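Local coordinates for oxidoreductase, putative (Neosartorya fumigata, PDB 6SKX), which probably catalyses the NADPH-dependent reductive amination of carbonyl compounds to amines, as a fungal reductive aminase, at residues Asn240-Ser245 against Val250-Ile255. Residues are numbered along the deposited sequence; the frame is centred on the assembly and turned at random.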
loop_
_atom_site.group_PDB
_atom_site.type_symbol
_atom_site.label_atom_id
_atom_site.label_comp_id
_atom_site.label_asym_id
_atom_site.label_seq_id
_atom_site.Cartn_x
_atom_site.Cartn_y
_atom_site.Cartn_z
ATOM N N ASN A 240 19.268 -2.609 -3.016
ATOM C CA ASN A 240 19.592 -2.686 -1.570
ATOM C C ASN A 240 18.542 -3.568 -0.870
ATOM O O ASN A 240 18.940 -4.359 0.002
ATOM C CB ASN A 240 19.743 -1.277 -0.990
ATOM C CG ASN A 240 21.020 -0.587 -1.427
ATOM O OD1 ASN A 240 21.944 -1.244 -1.907
ATOM N ND2 ASN A 240 21.079 0.735 -1.266
ATOM N N ILE A 241 17.253 -3.426 -1.220
ATOM C CA ILE A 241 16.125 -4.117 -0.524
ATOM C C ILE A 241 16.265 -5.606 -0.850
ATOM O O ILE A 241 16.219 -6.441 0.068
ATOM C CB ILE A 241 14.752 -3.558 -0.966
ATOM C CG1 ILE A 241 14.493 -2.135 -0.473
ATOM C CG2 ILE A 241 13.632 -4.488 -0.552
ATOM C CD1 ILE A 241 13.423 -1.415 -1.274
ATOM N N ILE A 242 16.495 -5.892 -2.123
ATOM C CA ILE A 242 16.750 -7.260 -2.646
ATOM C C ILE A 242 17.958 -7.871 -1.910
ATOM O O ILE A 242 17.783 -8.939 -1.291
ATOM C CB ILE A 242 16.911 -7.160 -4.174
ATOM C CG1 ILE A 242 15.596 -6.713 -4.817
ATOM C CG2 ILE A 242 17.404 -8.466 -4.767
ATOM C CD1 ILE A 242 15.621 -6.668 -6.328
ATOM N N ASP A 243 19.118 -7.192 -1.901
ATOM C CA ASP A 243 20.377 -7.691 -1.267
ATOM C C ASP A 243 20.131 -7.920 0.233
ATOM O O ASP A 243 20.504 -8.987 0.759
ATOM C CB ASP A 243 21.563 -6.750 -1.525
ATOM C CG ASP A 243 21.963 -6.604 -2.996
ATOM O OD1 ASP A 243 21.571 -7.451 -3.810
ATOM O OD2 ASP A 243 22.648 -5.614 -3.327
ATOM N N ALA A 244 19.469 -6.977 0.902
ATOM C CA ALA A 244 19.144 -7.083 2.339
ATOM C C ALA A 244 18.174 -8.247 2.549
ATOM O O ALA A 244 18.324 -8.953 3.567
ATOM C CB ALA A 244 18.577 -5.772 2.835
ATOM N N SER A 245 17.198 -8.412 1.643
ATOM C CA SER A 245 16.184 -9.500 1.677
ATOM C C SER A 245 16.907 -10.861 1.676
ATOM O O SER A 245 16.698 -11.655 2.635
ATOM C CB SER A 245 15.178 -9.365 0.542
ATOM O OG SER A 245 14.332 -8.233 0.741
ATOM N N VAL A 250 14.811 -13.944 3.328
ATOM C CA VAL A 250 13.441 -13.422 3.071
ATOM C C VAL A 250 13.314 -13.259 1.557
ATOM O O VAL A 250 14.262 -12.717 0.928
ATOM C CB VAL A 250 13.221 -12.095 3.824
ATOM C CG1 VAL A 250 11.976 -11.364 3.353
ATOM C CG2 VAL A 250 13.195 -12.298 5.330
ATOM N N SER A 251 12.217 -13.744 0.985
ATOM C CA SER A 251 11.932 -13.638 -0.467
ATOM C C SER A 251 11.793 -12.159 -0.855
ATOM O O SER A 251 11.199 -11.384 -0.068
ATOM C CB SER A 251 10.696 -14.411 -0.827
ATOM O OG SER A 251 10.394 -14.226 -2.207
ATOM N N ALA A 252 12.305 -11.805 -2.034
ATOM C CA ALA A 252 12.223 -10.473 -2.667
ATOM C C ALA A 252 11.219 -10.463 -3.835
ATOM O O ALA A 252 11.167 -9.441 -4.572
ATOM C CB ALA A 252 13.606 -10.091 -3.134
ATOM N N GLU A 253 10.444 -11.534 -4.036
ATOM C CA GLU A 253 9.594 -11.702 -5.262
ATOM C C GLU A 253 8.640 -10.501 -5.415
ATOM O O GLU A 253 8.498 -9.982 -6.534
ATOM C CB GLU A 253 8.812 -13.020 -5.205
ATOM C CG GLU A 253 9.657 -14.266 -5.433
ATOM C CD GLU A 253 10.416 -14.333 -6.755
ATOM O OE1 GLU A 253 9.916 -13.796 -7.753
ATOM O OE2 GLU A 253 11.521 -14.920 -6.780
ATOM N N PHE A 254 8.047 -10.052 -4.307
ATOM C CA PHE A 254 7.073 -8.934 -4.209
ATOM C C PHE A 254 7.543 -7.647 -4.883
ATOM O O PHE A 254 6.631 -6.940 -5.346
ATOM C CB PHE A 254 6.795 -8.598 -2.748
ATOM C CG PHE A 254 5.773 -9.467 -2.078
ATOM C CD1 PHE A 254 4.519 -9.656 -2.647
ATOM C CD2 PHE A 254 6.046 -10.051 -0.853
ATOM C CE1 PHE A 254 3.563 -10.422 -2.003
ATOM C CE2 PHE A 254 5.088 -10.814 -0.211
ATOM C CZ PHE A 254 3.848 -10.996 -0.790
ATOM N N ILE A 255 8.852 -7.341 -4.922
ATOM C CA ILE A 255 9.384 -6.039 -5.455
ATOM C C ILE A 255 9.987 -6.225 -6.858
ATOM O O ILE A 255 10.276 -5.181 -7.502
ATOM C CB ILE A 255 10.402 -5.382 -4.481
ATOM C CG1 ILE A 255 10.486 -3.867 -4.666
ATOM C CG2 ILE A 255 11.792 -6.008 -4.597
ATOM C CD1 ILE A 255 11.141 -3.136 -3.494
#
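Ile255 meets both Ile241 and Ile242, and its side chain can be followed outward. CB carries two branches. CG2 is the branch turned to Ile242 and lies 3.9 Å from Ile242 CG1. The other branch starts with CG1 anti to the backbone N (chi1 -155°). It continues almost straight to CD1, which packs 3.6 Å from Ile241 CD1 and 4.1 Å from Ile241 CG2. The side chains of Ile241 and Ile255 run roughly perpendicular, and their CD1 methyls meet.

One turn further along helix 231-248, Ser245 CB meets the methyl of Ala252, 4.1 Å away, which also lies near Ile242 CG1. At the Ser245 end, Val250 N donates to Ser245 O (3.0 Å, N-H...O angle 149°). The donor lies above the carbonyl plane. This bond ties the returning chain back to helix 231-248, which it has just left.

Ser245 OG turns back along its own helix and donates to Ile241 O at 2.7 Å. Ser245 N reaches the same oxygen from the opposite face of its plane. OG is also hydrogen-bonded to His183 NE2 of helix 162-188. In the 250-255 segment, Ser251 OG accepts from Glu253 N, forming an ST turn before helix 256-267 begins.

The contact packs helix 231-248 against the loop that leads into helix 256-267, in the C-terminal domain. It also lies at the dimer interface: Leu168 of the second subunit packs on Ile241, and Phe261 of that subunit meets the ring of Phe254. Chemically, the contact is mainly apolar, with one backbone bond across it. The buried serine hydroxyl has partners on two helices, so its polarity is accommodated beside the aliphatic packing.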